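Local coordinates for protein transcriptional activator TenA-1 (Sulfolobus solfataricus P2, PDB 2QZC) that is of uncertain function but belongs to the TenA family and is probably a thiaminase-like enzyme of thiamin metabolism, built on the heme oxygenase-like fold, at residues A[23-28]-A[198-203]; A[41-46]-A[204-209]; A[13-18]-A[190-195]; A[30-35]-A[150-155]; A[45-50]-A[104-109]. One frame throughout, in Å; residues are numbered along the deposited sequence. Where two conformers were deposited one is given.

Contact 1. Residues A[23-28]-A[198-203]; sequences VKHEFI and FEIGFW. With IMD (imidazole), chain C.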
# COMPACT_ATOMS: atom_id res chain seq x y z
N VAL A 23 0.83 28.18 1.63
CA VAL A 23 1.27 27.94 3.01
C VAL A 23 1.05 29.12 3.96
O VAL A 23 1.14 28.92 5.18
CB VAL A 23 2.71 27.41 3.10
CG1 VAL A 23 2.87 26.09 2.32
CG2 VAL A 23 3.74 28.47 2.65
N LYS A 24 0.76 30.29 3.42
CA LYS A 24 0.40 31.48 4.22
C LYS A 24 -1.02 31.94 3.88
O LYS A 24 -1.36 33.11 4.05
CB LYS A 24 1.42 32.62 4.03
CG LYS A 24 2.83 32.26 4.35
CD LYS A 24 3.78 33.46 4.14
CE LYS A 24 5.19 33.18 4.71
NZ LYS A 24 6.06 34.35 4.56
N HIS A 25 -1.88 31.00 3.45
CA HIS A 25 -3.26 31.32 3.10
C HIS A 25 -4.02 31.91 4.31
O HIS A 25 -3.74 31.56 5.45
CB HIS A 25 -3.99 30.01 2.68
CG HIS A 25 -5.27 30.24 1.94
ND1 HIS A 25 -6.47 30.53 2.57
CD2 HIS A 25 -5.53 30.16 0.62
CE1 HIS A 25 -7.40 30.67 1.63
NE2 HIS A 25 -6.85 30.45 0.44
N GLU A 26 -4.98 32.79 4.01
CA GLU A 26 -5.90 33.37 5.01
C GLU A 26 -6.40 32.31 6.01
O GLU A 26 -6.43 32.54 7.21
CB GLU A 26 -7.08 34.02 4.31
CG GLU A 26 -8.16 34.60 5.23
CD GLU A 26 -9.30 35.27 4.49
OE1 GLU A 26 -9.28 35.35 3.24
OE2 GLU A 26 -10.24 35.70 5.19
N PHE A 27 -6.81 31.16 5.50
CA PHE A 27 -7.32 30.07 6.34
C PHE A 27 -6.29 29.72 7.42
O PHE A 27 -6.64 29.54 8.59
CB PHE A 27 -7.63 28.83 5.47
CG PHE A 27 -8.30 27.69 6.19
CD1 PHE A 27 -7.57 26.79 6.99
CD2 PHE A 27 -9.65 27.45 6.02
CE1 PHE A 27 -8.19 25.69 7.61
CE2 PHE A 27 -10.28 26.36 6.63
CZ PHE A 27 -9.54 25.48 7.44
N ILE A 28 -5.04 29.56 7.02
CA ILE A 28 -3.94 29.23 7.92
C ILE A 28 -3.62 30.37 8.90
O ILE A 28 -3.38 30.12 10.09
CB ILE A 28 -2.67 28.86 7.11
CG1 ILE A 28 -2.95 27.52 6.41
CG2 ILE A 28 -1.39 28.84 7.99
CD1 ILE A 28 -1.98 27.28 5.24
N PHE A 198 -4.66 23.65 -6.49
CA PHE A 198 -5.76 22.97 -5.84
C PHE A 198 -5.73 23.18 -4.32
O PHE A 198 -6.80 23.24 -3.69
CB PHE A 198 -5.78 21.47 -6.17
CG PHE A 198 -6.18 21.15 -7.57
CD1 PHE A 198 -7.44 21.52 -8.00
CD2 PHE A 198 -5.44 20.30 -8.38
CE1 PHE A 198 -7.89 21.19 -9.30
CE2 PHE A 198 -5.83 19.99 -9.64
CZ PHE A 198 -7.06 20.41 -10.12
N GLU A 199 -4.55 23.22 -3.72
CA GLU A 199 -4.45 23.48 -2.27
C GLU A 199 -5.00 24.85 -1.92
O GLU A 199 -5.79 25.02 -0.97
CB GLU A 199 -3.00 23.37 -1.82
CG GLU A 199 -2.47 21.96 -1.76
CD GLU A 199 -3.09 21.13 -0.67
OE1 GLU A 199 -3.73 21.68 0.27
OE2 GLU A 199 -2.95 19.88 -0.72
N ILE A 200 -4.60 25.87 -2.69
CA ILE A 200 -5.12 27.23 -2.50
C ILE A 200 -6.65 27.22 -2.62
O ILE A 200 -7.37 27.77 -1.75
CB ILE A 200 -4.50 28.20 -3.51
CG1 ILE A 200 -2.99 28.33 -3.27
CG2 ILE A 200 -5.17 29.58 -3.41
CD1 ILE A 200 -2.20 28.93 -4.47
N GLY A 201 -7.15 26.58 -3.67
CA GLY A 201 -8.58 26.46 -3.88
C GLY A 201 -9.29 25.71 -2.78
O GLY A 201 -10.43 26.01 -2.44
N PHE A 202 -8.62 24.71 -2.21
CA PHE A 202 -9.21 23.89 -1.12
C PHE A 202 -9.48 24.75 0.13
O PHE A 202 -10.57 24.68 0.72
CB PHE A 202 -8.26 22.72 -0.78
CG PHE A 202 -8.92 21.56 -0.08
CD1 PHE A 202 -9.14 21.56 1.28
CD2 PHE A 202 -9.31 20.44 -0.81
CE1 PHE A 202 -9.84 20.45 1.91
CE2 PHE A 202 -9.91 19.35 -0.20
CZ PHE A 202 -10.19 19.38 1.15
N TRP A 203 -8.52 25.60 0.47
CA TRP A 203 -8.71 26.51 1.60
C TRP A 203 -9.77 27.55 1.26
O TRP A 203 -10.58 27.90 2.12
CB TRP A 203 -7.43 27.25 1.94
CG TRP A 203 -6.19 26.58 2.35
CD1 TRP A 203 -4.95 26.84 1.84
CD2 TRP A 203 -5.99 25.63 3.40
NE1 TRP A 203 -4.00 26.14 2.51
CE2 TRP A 203 -4.61 25.35 3.44
CE3 TRP A 203 -6.86 24.97 4.30
CZ2 TRP A 203 -4.03 24.42 4.35
CZ3 TRP A 203 -6.32 24.07 5.18
CH2 TRP A 203 -4.88 23.81 5.20
N1 IMD C . -4.84 18.83 1.05
C2 IMD C . -4.80 18.17 2.18
N3 IMD C . -6.05 17.98 2.57
C4 IMD C . -6.87 18.49 1.65
C5 IMD C . -6.10 19.04 0.65
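An aromatic cluster of H25, F27 and W203 joins the start of helix 26-32 to helix 186-208 in this all-helical, heme oxygenase-like fold. W203 sets its CB squarely over the face of the H25 ring, a CH-pi contact with 3.4 Å from CB to the ring centroid. The indole then runs on past H25, its five-membered ring tilted 46° to that ring. W203 CE3 lies over the F27 face toward its rim, 3.3 Å from F27 CD1, and the planes are nearly parallel but slid apart, so overlap is slight. I28 lays CG1 over one indole face, with CD1 3.6 Å from W203 CZ2. An alanine in place of W203 would keep the CB over H25 but would probably loosen F27 and I28, which lose the indole they pack on. Two hydrogen bonds fix the H25 ring: NE2 to D204 OD1, and ND1 accepting from F27 N, which makes H25 the N-cap of helix 26-32. W203 NE1 is held by the Y22 carbonyl. On another side of helix 186-208, F202 lays its ring face against a bound imidazole, probably from the crystallisation liquor, whose N1 donates to E199 OE2 at 2.8 Å.

Contact 2. Residues A[41-46]-A[204-209]; sequences FRYYLI and DASLRK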
# COMPACT_ATOMS: atom_id res chain seq x y z
N PHE A 41 -13.87 25.36 10.19
CA PHE A 41 -12.91 24.27 10.38
C PHE A 41 -13.59 22.91 10.28
O PHE A 41 -13.02 21.95 9.72
CB PHE A 41 -12.20 24.39 11.73
CG PHE A 41 -11.09 23.39 11.90
CD1 PHE A 41 -9.94 23.48 11.12
CD2 PHE A 41 -11.14 22.44 12.90
CE1 PHE A 41 -8.90 22.60 11.28
CE2 PHE A 41 -10.08 21.56 13.07
CZ PHE A 41 -8.97 21.67 12.27
N ARG A 42 -14.82 22.79 10.78
CA ARG A 42 -15.57 21.54 10.70
C ARG A 42 -15.84 21.18 9.24
O ARG A 42 -15.63 20.03 8.84
CB ARG A 42 -16.88 21.65 11.48
CG ARG A 42 -17.64 20.39 11.51
CD ARG A 42 -18.93 20.47 12.35
NE ARG A 42 -19.62 19.18 12.31
CZ ARG A 42 -20.54 18.82 11.41
NH1 ARG A 42 -20.94 19.63 10.45
NH2 ARG A 42 -21.07 17.60 11.49
N TYR A 43 -16.27 22.16 8.45
CA TYR A 43 -16.53 21.97 7.02
C TYR A 43 -15.24 21.43 6.37
O TYR A 43 -15.26 20.44 5.58
CB TYR A 43 -16.90 23.29 6.36
CG TYR A 43 -17.05 23.24 4.87
CD1 TYR A 43 -15.93 23.27 4.03
CD2 TYR A 43 -18.30 23.11 4.27
CE1 TYR A 43 -16.07 23.22 2.67
CE2 TYR A 43 -18.45 23.06 2.88
CZ TYR A 43 -17.31 23.10 2.08
OH TYR A 43 -17.42 23.05 0.71
N TYR A 44 -14.11 22.09 6.68
CA TYR A 44 -12.79 21.70 6.15
C TYR A 44 -12.46 20.25 6.51
O TYR A 44 -12.00 19.44 5.68
CB TYR A 44 -11.67 22.66 6.66
CG TYR A 44 -10.29 22.06 6.56
CD1 TYR A 44 -9.64 21.98 5.32
CD2 TYR A 44 -9.65 21.55 7.68
CE1 TYR A 44 -8.39 21.37 5.24
CE2 TYR A 44 -8.40 20.97 7.60
CZ TYR A 44 -7.78 20.87 6.38
OH TYR A 44 -6.55 20.25 6.31
N LEU A 45 -12.61 19.91 7.80
CA LEU A 45 -12.26 18.56 8.27
C LEU A 45 -13.05 17.48 7.58
O LEU A 45 -12.50 16.37 7.31
CB LEU A 45 -12.45 18.40 9.78
CG LEU A 45 -11.31 18.91 10.63
CD1 LEU A 45 -11.70 18.58 12.09
CD2 LEU A 45 -9.90 18.33 10.28
N ILE A 46 -14.31 17.75 7.28
CA ILE A 46 -15.14 16.79 6.58
C ILE A 46 -14.61 16.60 5.15
O ILE A 46 -14.37 15.47 4.69
CB ILE A 46 -16.60 17.19 6.58
CG1 ILE A 46 -17.17 17.15 8.02
CG2 ILE A 46 -17.43 16.28 5.67
CD1 ILE A 46 -18.55 17.90 8.12
N ASP A 204 -9.75 28.10 0.04
CA ASP A 204 -10.76 29.07 -0.48
C ASP A 204 -12.18 28.50 -0.30
O ASP A 204 -13.12 29.15 0.18
CB ASP A 204 -10.62 29.36 -2.03
CG ASP A 204 -9.34 30.14 -2.49
OD1 ASP A 204 -8.69 30.79 -1.66
OD2 ASP A 204 -8.98 30.07 -3.75
N ALA A 205 -12.35 27.26 -0.75
CA ALA A 205 -13.64 26.59 -0.76
C ALA A 205 -14.17 26.34 0.65
O ALA A 205 -15.40 26.36 0.87
CB ALA A 205 -13.56 25.28 -1.55
N SER A 206 -13.25 26.13 1.60
CA SER A 206 -13.63 25.95 3.00
C SER A 206 -14.04 27.31 3.60
O SER A 206 -15.06 27.37 4.30
CB SER A 206 -12.52 25.26 3.80
OG SER A 206 -12.46 23.87 3.49
N LEU A 207 -13.29 28.39 3.35
CA LEU A 207 -13.72 29.72 3.86
C LEU A 207 -15.12 30.10 3.37
O LEU A 207 -15.90 30.71 4.11
CB LEU A 207 -12.68 30.79 3.49
CG LEU A 207 -11.33 30.72 4.17
CD1 LEU A 207 -10.37 31.80 3.61
CD2 LEU A 207 -11.45 30.86 5.69
N ARG A 208 -15.47 29.72 2.14
CA ARG A 208 -16.77 30.01 1.55
C ARG A 208 -17.84 28.98 1.90
O ARG A 208 -19.03 29.22 1.63
CB ARG A 208 -16.65 30.03 0.02
CG ARG A 208 -15.80 31.14 -0.57
CD ARG A 208 -15.98 31.22 -2.06
NE ARG A 208 -15.53 30.00 -2.74
CZ ARG A 208 -14.40 29.83 -3.41
NH1 ARG A 208 -13.53 30.80 -3.59
NH2 ARG A 208 -14.12 28.65 -3.95
N LYS A 209 -17.45 27.82 2.44
CA LYS A 209 -18.33 26.68 2.62
C LYS A 209 -19.06 26.39 1.30
O LYS A 209 -20.30 26.37 1.23
CB LYS A 209 -19.28 26.83 3.82
CG LYS A 209 -18.52 26.89 5.13
CD LYS A 209 -19.40 26.65 6.38
CE LYS A 209 -20.55 27.58 6.46
NZ LYS A 209 -21.41 27.13 7.63
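Y43 and Y44 both carry CG anti to the backbone N (chi1 174° and 161°), yet, as successive residues on one helix, they send their rings to different sides of S206. S206 OG, anti to its own carbonyl carbon, lies between them. It sits in the plane of the Y43 ring at the CD1 edge, 3.6 Å from that atom, and also near the plane of the Y44 ring, 3.5 Å from Y44 CB. The small serine lets the backbones come close here, with CA of Y44 and CA of S206 5.4 Å apart. One face of Y43 is covered by K209, whose CA stands 3.8 Å from the ring centroid in a CH-pi contact. K209, just past the end of helix 186-208, has positive phi in a Schellman motif, which leaves its CA over the ring. Its CB and CG continue along Y43 CD2, while NZ forms a salt bridge with D39. The Y43 hydroxyl is bound to the D210 carbonyl and to N109. The segments of helices 38-63 and 186-208 cross at 134°, axes 8.7 Å apart; F27 of helix 26-32 also packs on Y44 and S206, and W159 of helix 154-164 touches Y44.

Contact 3. Residues A[13-18]-A[190-195]; sequences NGVGEL and NIFINS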
# COMPACT_ATOMS: atom_id res chain seq x y z
N ASN A 13 10.47 26.73 -5.79
CA ASN A 13 10.87 27.98 -6.45
C ASN A 13 10.15 28.14 -7.80
O ASN A 13 9.76 29.25 -8.18
CB ASN A 13 12.41 28.10 -6.53
CG ASN A 13 13.06 28.30 -5.16
OD1 ASN A 13 12.44 28.83 -4.24
ND2 ASN A 13 14.32 27.88 -5.02
N GLY A 14 9.92 27.03 -8.49
CA GLY A 14 9.22 27.04 -9.75
C GLY A 14 7.76 27.45 -9.75
O GLY A 14 7.22 27.83 -10.81
N VAL A 15 7.10 27.41 -8.59
CA VAL A 15 5.71 27.88 -8.52
C VAL A 15 5.60 29.37 -8.19
O VAL A 15 4.49 29.91 -8.14
CB VAL A 15 4.83 27.03 -7.52
CG1 VAL A 15 5.01 25.53 -7.77
CG2 VAL A 15 5.12 27.33 -6.07
N GLY A 16 6.73 30.04 -7.92
CA GLY A 16 6.72 31.47 -7.65
C GLY A 16 5.83 31.87 -6.49
O GLY A 16 5.85 31.24 -5.43
N GLU A 17 5.02 32.91 -6.71
CA GLU A 17 4.15 33.44 -5.67
C GLU A 17 3.05 32.49 -5.18
O GLU A 17 2.45 32.74 -4.13
CB GLU A 17 3.52 34.77 -6.12
CG GLU A 17 4.56 35.88 -6.31
N LEU A 18 2.78 31.41 -5.91
CA LEU A 18 1.74 30.48 -5.47
C LEU A 18 2.09 29.78 -4.18
O LEU A 18 1.18 29.41 -3.44
CB LEU A 18 1.48 29.40 -6.55
CG LEU A 18 0.87 29.84 -7.87
CD1 LEU A 18 0.87 28.70 -8.91
CD2 LEU A 18 -0.55 30.38 -7.65
N ASN A 190 4.78 21.44 -13.90
CA ASN A 190 3.40 21.86 -14.19
C ASN A 190 2.36 21.05 -13.41
O ASN A 190 1.36 21.62 -12.97
CB ASN A 190 3.15 21.85 -15.69
CG ASN A 190 3.83 23.03 -16.39
OD1 ASN A 190 4.15 24.04 -15.75
ND2 ASN A 190 4.00 22.91 -17.70
N ILE A 191 2.66 19.78 -13.16
CA ILE A 191 1.79 18.93 -12.31
C ILE A 191 1.82 19.47 -10.87
O ILE A 191 0.78 19.61 -10.20
CB ILE A 191 2.23 17.45 -12.36
CG1 ILE A 191 1.96 16.89 -13.75
CG2 ILE A 191 1.48 16.59 -11.31
CD1 ILE A 191 2.63 15.52 -14.03
N PHE A 192 3.03 19.74 -10.35
CA PHE A 192 3.24 20.28 -9.01
C PHE A 192 2.48 21.61 -8.87
O PHE A 192 1.79 21.86 -7.86
CB PHE A 192 4.75 20.48 -8.78
CG PHE A 192 5.16 20.83 -7.38
CD1 PHE A 192 5.25 22.16 -6.99
CD2 PHE A 192 5.56 19.84 -6.47
CE1 PHE A 192 5.68 22.50 -5.71
CE2 PHE A 192 6.01 20.17 -5.21
CZ PHE A 192 6.06 21.52 -4.83
N ILE A 193 2.61 22.48 -9.87
CA ILE A 193 1.89 23.79 -9.86
C ILE A 193 0.36 23.57 -9.74
O ILE A 193 -0.28 24.22 -8.94
CB ILE A 193 2.20 24.63 -11.13
CG1 ILE A 193 3.67 25.12 -11.10
CG2 ILE A 193 1.21 25.81 -11.27
CD1 ILE A 193 4.19 25.70 -12.42
N ASN A 194 -0.17 22.61 -10.51
CA ASN A 194 -1.61 22.31 -10.43
C ASN A 194 -2.01 21.88 -9.03
O ASN A 194 -3.04 22.34 -8.50
CB ASN A 194 -2.11 21.31 -11.49
CG ASN A 194 -2.39 21.95 -12.82
OD1 ASN A 194 -2.40 23.20 -12.93
ND2 ASN A 194 -2.65 21.13 -13.85
N SER A 195 -1.21 21.01 -8.39
CA SER A 195 -1.50 20.62 -7.01
C SER A 195 -1.51 21.80 -6.05
O SER A 195 -2.39 21.90 -5.17
CB SER A 195 -0.57 19.53 -6.54
OG SER A 195 -0.85 18.30 -7.21
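V15 and I193 bury the most surface in this contact, and L18 and F192 extend it to two sides. V15 has CG1 anti to its carbonyl carbon (chi1 -48°), which turns this one methyl into helix 186-208. V15 CG1 meets I193 CG1 at 3.6 Å, the side chains running past each other in opposite directions, and also the rim of F192. The phenyl ring receives V15 CG1 in its own plane, 3.5 Å from F192 CD1, so the methyl abuts the edge. I193 is forked, CG1 serving V15 while CG2, anti to the backbone N, touches L18 CD1 at 3.7 Å, the side chains crossing at about a right angle. A type II' beta turn from V15 to L18, with G16 at positive phi, turns both V15 and L18 to face helix 186-208. Beyond the contact, F192 packs on V132 and P136 of helix 127-148. The arrangement is a turn between helices 6-14 and 18-23, resting mainly by apolar side chains on the long C-terminal helix of the all-helical TenA fold.

Contact 4. Residues A[30-35]-A[150-155]; sequences KMRDGS and DSPNEV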
# COMPACT_ATOMS: atom_id res chain seq x y z
N LYS A 30 -5.71 32.51 10.02
CA LYS A 30 -6.82 32.51 10.98
C LYS A 30 -6.73 31.34 11.94
O LYS A 30 -7.21 31.43 13.07
CB LYS A 30 -8.17 32.61 10.32
CG LYS A 30 -8.35 33.91 9.53
CD LYS A 30 -9.75 34.09 8.98
CE LYS A 30 -10.72 34.55 10.08
NZ LYS A 30 -10.36 35.87 10.74
N MSE A 31 -6.14 30.21 11.52
CA MSE A 31 -5.85 29.12 12.48
C MSE A 31 -4.79 29.57 13.50
O MSE A 31 -4.91 29.32 14.70
CB MSE A 31 -5.40 27.80 11.81
CG MSE A 31 -6.55 27.06 11.21
SE MSE A 31 -6.06 25.21 10.82
CE MSE A 31 -4.84 25.53 9.49
N ARG A 32 -3.75 30.22 12.99
CA ARG A 32 -2.62 30.67 13.82
C ARG A 32 -3.07 31.70 14.86
O ARG A 32 -2.59 31.63 15.99
CB ARG A 32 -1.48 31.24 12.97
CG ARG A 32 -0.29 31.85 13.75
CD ARG A 32 0.40 30.86 14.60
NE ARG A 32 1.48 31.47 15.37
CZ ARG A 32 1.32 32.18 16.49
NH1 ARG A 32 0.11 32.44 17.00
NH2 ARG A 32 2.39 32.68 17.11
N ASP A 33 -3.94 32.64 14.49
CA ASP A 33 -4.42 33.64 15.50
C ASP A 33 -5.64 33.17 16.25
O ASP A 33 -6.18 33.88 17.09
CB ASP A 33 -4.56 35.05 14.90
CG ASP A 33 -5.71 35.24 13.97
OD1 ASP A 33 -6.59 34.40 13.83
OD2 ASP A 33 -5.73 36.34 13.34
N GLY A 34 -6.13 31.98 15.91
CA GLY A 34 -7.28 31.37 16.55
C GLY A 34 -8.62 31.87 16.14
O GLY A 34 -9.61 31.33 16.64
N SER A 35 -8.69 32.86 15.24
CA SER A 35 -9.94 33.50 14.87
C SER A 35 -10.80 32.73 13.85
O SER A 35 -11.95 33.11 13.63
CB SER A 35 -9.69 34.90 14.30
OG SER A 35 -9.01 34.85 13.04
N ASP A 150 1.90 26.99 17.17
CA ASP A 150 1.97 28.11 18.11
C ASP A 150 0.65 28.82 18.35
O ASP A 150 0.61 29.80 19.11
CB ASP A 150 3.04 29.10 17.67
CG ASP A 150 4.43 28.50 17.70
OD1 ASP A 150 4.72 27.63 18.56
OD2 ASP A 150 5.24 28.90 16.86
N SER A 151 -0.43 28.40 17.69
CA SER A 151 -1.75 28.97 17.92
C SER A 151 -2.15 28.94 19.39
O SER A 151 -1.87 27.97 20.07
CB SER A 151 -2.82 28.15 17.17
OG SER A 151 -4.11 28.75 17.26
N PRO A 152 -2.87 29.98 19.86
CA PRO A 152 -3.42 29.91 21.20
C PRO A 152 -4.70 29.05 21.28
O PRO A 152 -5.19 28.81 22.37
CB PRO A 152 -3.73 31.37 21.48
CG PRO A 152 -4.11 31.92 20.21
CD PRO A 152 -3.16 31.27 19.23
N ASN A 153 -5.21 28.59 20.13
CA ASN A 153 -6.45 27.84 20.04
C ASN A 153 -6.19 26.35 20.23
O ASN A 153 -5.37 25.78 19.49
CB ASN A 153 -7.07 28.10 18.67
CG ASN A 153 -8.44 27.53 18.56
OD1 ASN A 153 -8.59 26.32 18.39
ND2 ASN A 153 -9.44 28.37 18.64
N GLU A 154 -6.90 25.72 21.16
CA GLU A 154 -6.64 24.32 21.46
C GLU A 154 -6.94 23.37 20.28
O GLU A 154 -6.20 22.41 20.06
CB GLU A 154 -7.41 23.90 22.71
CG GLU A 154 -7.17 22.46 23.19
CD GLU A 154 -5.73 22.07 23.56
OE1 GLU A 154 -4.78 22.89 23.60
OE2 GLU A 154 -5.54 20.86 23.84
N VAL A 155 -8.03 23.62 19.56
CA VAL A 155 -8.39 22.79 18.38
C VAL A 155 -7.31 22.91 17.31
O VAL A 155 -6.83 21.88 16.80
CB VAL A 155 -9.78 23.17 17.83
CG1 VAL A 155 -10.01 22.53 16.46
CG2 VAL A 155 -10.84 22.72 18.80
O HOH W 1 4.35 30.08 14.64
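Hydrogen bonds come first. S151, its OG anti to the backbone N (chi1 -174°), donates to M31 O at 2.7 Å, in the carbonyl plane. The same OG accepts from N153 N in an ST turn, so the hydroxyl ties the last turn of helix 26-32 to the loop before helix 154-164. A water donates to D150 OD2 (2.7 Å) and accepts from R32 NE (3.3 Å), a bridge between charges that do not touch. Flat-group packing follows: R32, bent at chi2 (61°), folds its guanidinium back so that D150 O lies 3.4 Å above the plane, with D150 CB beside NE and NH2. An alanine at R32 would probably cost the water bridge and the packing on the D150 carbonyl and CB. Backbone contacts complete the set. S151 CA makes a CA-H...O contact with R32 O, which lies 3.3 Å from P152 CD; G34, at positive phi, packs its CA on N153 CB, where a side chain would crowd. D33 OD1 accepts from S35 N, an Asx turn, and also from S35 OG. N153, bonded to the Y156 amide, is the N-cap of helix 154-164: the contact pairs a helix C-terminus with a capped helix start.

Contact 5. Residues A[45-50]-A[104-109]; sequences LIQDGK and VKTGYN. With IMD (imidazole), chain C.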
# COMPACT_ATOMS: atom_id res chain seq x y z
N LEU A 45 -12.61 19.91 7.80
CA LEU A 45 -12.26 18.56 8.27
C LEU A 45 -13.05 17.48 7.58
O LEU A 45 -12.50 16.37 7.31
CB LEU A 45 -12.45 18.40 9.78
CG LEU A 45 -11.31 18.91 10.63
CD1 LEU A 45 -11.70 18.58 12.09
CD2 LEU A 45 -9.90 18.33 10.28
N ILE A 46 -14.31 17.75 7.28
CA ILE A 46 -15.14 16.79 6.58
C ILE A 46 -14.61 16.60 5.15
O ILE A 46 -14.37 15.47 4.69
CB ILE A 46 -16.60 17.19 6.58
CG1 ILE A 46 -17.17 17.15 8.02
CG2 ILE A 46 -17.43 16.28 5.67
CD1 ILE A 46 -18.55 17.90 8.12
N GLN A 47 -14.32 17.71 4.46
CA GLN A 47 -13.73 17.60 3.11
C GLN A 47 -12.38 16.90 3.16
O GLN A 47 -12.07 16.08 2.28
CB GLN A 47 -13.58 18.98 2.44
CG GLN A 47 -14.90 19.61 2.08
CD GLN A 47 -15.75 18.78 1.15
OE1 GLN A 47 -15.32 18.45 0.04
NE2 GLN A 47 -16.96 18.38 1.63
N ASP A 48 -11.55 17.22 4.15
CA ASP A 48 -10.26 16.57 4.29
C ASP A 48 -10.41 15.06 4.54
O ASP A 48 -9.62 14.26 4.02
CB ASP A 48 -9.43 17.25 5.38
CG ASP A 48 -8.10 16.62 5.59
OD1 ASP A 48 -7.26 16.73 4.68
OD2 ASP A 48 -7.90 16.02 6.67
N GLY A 49 -11.44 14.66 5.29
CA GLY A 49 -11.73 13.23 5.54
C GLY A 49 -12.00 12.47 4.25
O GLY A 49 -11.60 11.29 4.10
N LYS A 50 -12.68 13.12 3.32
CA LYS A 50 -12.96 12.53 2.00
C LYS A 50 -11.67 12.50 1.18
O LYS A 50 -11.33 11.48 0.56
CB LYS A 50 -14.02 13.32 1.26
CG LYS A 50 -15.38 13.40 2.00
CD LYS A 50 -16.48 13.96 1.13
CE LYS A 50 -17.02 12.99 0.10
NZ LYS A 50 -17.73 11.84 0.75
N VAL A 104 -18.77 10.15 4.89
CA VAL A 104 -19.25 9.40 3.75
C VAL A 104 -20.43 10.02 3.04
O VAL A 104 -20.45 10.08 1.81
CB VAL A 104 -19.58 7.93 4.17
CG1 VAL A 104 -20.34 7.19 3.05
CG2 VAL A 104 -18.31 7.22 4.56
N LYS A 105 -21.39 10.52 3.82
CA LYS A 105 -22.63 11.06 3.28
C LYS A 105 -22.53 12.48 2.75
O LYS A 105 -23.32 12.85 1.88
CB LYS A 105 -23.78 10.94 4.28
CG LYS A 105 -24.20 9.46 4.57
N THR A 106 -21.56 13.26 3.23
CA THR A 106 -21.34 14.63 2.71
C THR A 106 -20.69 14.49 1.33
O THR A 106 -19.85 13.64 1.12
CB THR A 106 -20.44 15.44 3.63
OG1 THR A 106 -21.05 15.49 4.94
CG2 THR A 106 -20.26 16.88 3.13
N GLY A 107 -21.15 15.29 0.38
CA GLY A 107 -20.55 15.26 -0.94
C GLY A 107 -19.23 16.01 -0.97
O GLY A 107 -18.80 16.64 -0.00
N TYR A 108 -18.54 15.90 -2.09
CA TYR A 108 -17.35 16.68 -2.31
C TYR A 108 -17.74 18.09 -2.78
O TYR A 108 -18.71 18.24 -3.52
CB TYR A 108 -16.52 16.12 -3.46
CG TYR A 108 -15.94 14.73 -3.32
CD1 TYR A 108 -16.66 13.63 -3.75
CD2 TYR A 108 -14.67 14.52 -2.81
CE1 TYR A 108 -16.12 12.36 -3.70
CE2 TYR A 108 -14.12 13.25 -2.73
CZ TYR A 108 -14.84 12.17 -3.19
OH TYR A 108 -14.33 10.89 -3.16
N ASN A 109 -16.98 19.11 -2.39
CA ASN A 109 -17.07 20.37 -3.12
C ASN A 109 -16.30 20.21 -4.47
O ASN A 109 -15.58 19.21 -4.69
CB ASN A 109 -16.66 21.58 -2.31
CG ASN A 109 -15.21 21.60 -1.87
OD1 ASN A 109 -14.32 21.15 -2.59
ND2 ASN A 109 -14.96 22.17 -0.67
N1 IMD C . -4.84 18.83 1.05
C2 IMD C . -4.80 18.17 2.18
N3 IMD C . -6.05 17.98 2.57
C4 IMD C . -6.87 18.49 1.65
C5 IMD C . -6.10 19.04 0.65
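Two hydrogen bonds from the Q47 side-chain amide tie helix 38-63 to the loop joining helices 100-105 and 110-125 of this all-helical TenA fold. Q47 NE2 donates almost straight to G107 O (3.0 Å, 177°), in the plane of that carbonyl and of its own amide. Q47 OE1 accepts from N109 N at 3.0 Å, the donor standing above the carbonyl plane; N112 ND2 is a further donor, so the amide is gripped at both ends. A bend at chi2 (-58°) turns it to the loop. K50 NZ donates to T106 O, 2.8 Å away and nearly along the C=O axis; I103 O is another acceptor. Double kinks at chi3 and chi4 put the lysine end above Y108. I46 CG2 meets T106 CB at 3.7 Å. On another side of helix 38-63, D48 OD1 accepts from N3 of the bound imidazole. Over the face of Y108, K50 CE sits almost on the ring normal, 3.8 Å from the centroid, and K50 NZ makes a cation-pi contact, 4.9 Å from the same centroid.

In the fold
Helix 186-208 carries contacts 3, 1 and 2 in order along its length: centres of 1 and 3 lie about 14 Å apart, those of 1 and 2 about 11 Å. Contacts 1 and 2 are joined by H25 NE2 to D204 OD1 (2.8 Å, a probable hydrogen bond) and by W203 packing on Y44. Contacts 2 and 5, about 10 Å apart between centres, share L45 and I46 on helix 38-63 and meet where Y43 OH lies 3.0 Å from N109 ND2. Contact 4 reaches contact 2 through F41, which packs on M31 and V155. One imidazole bridges E199 of contact 1 and D48 of contact 5, and may mark a pocket, possibly the active site.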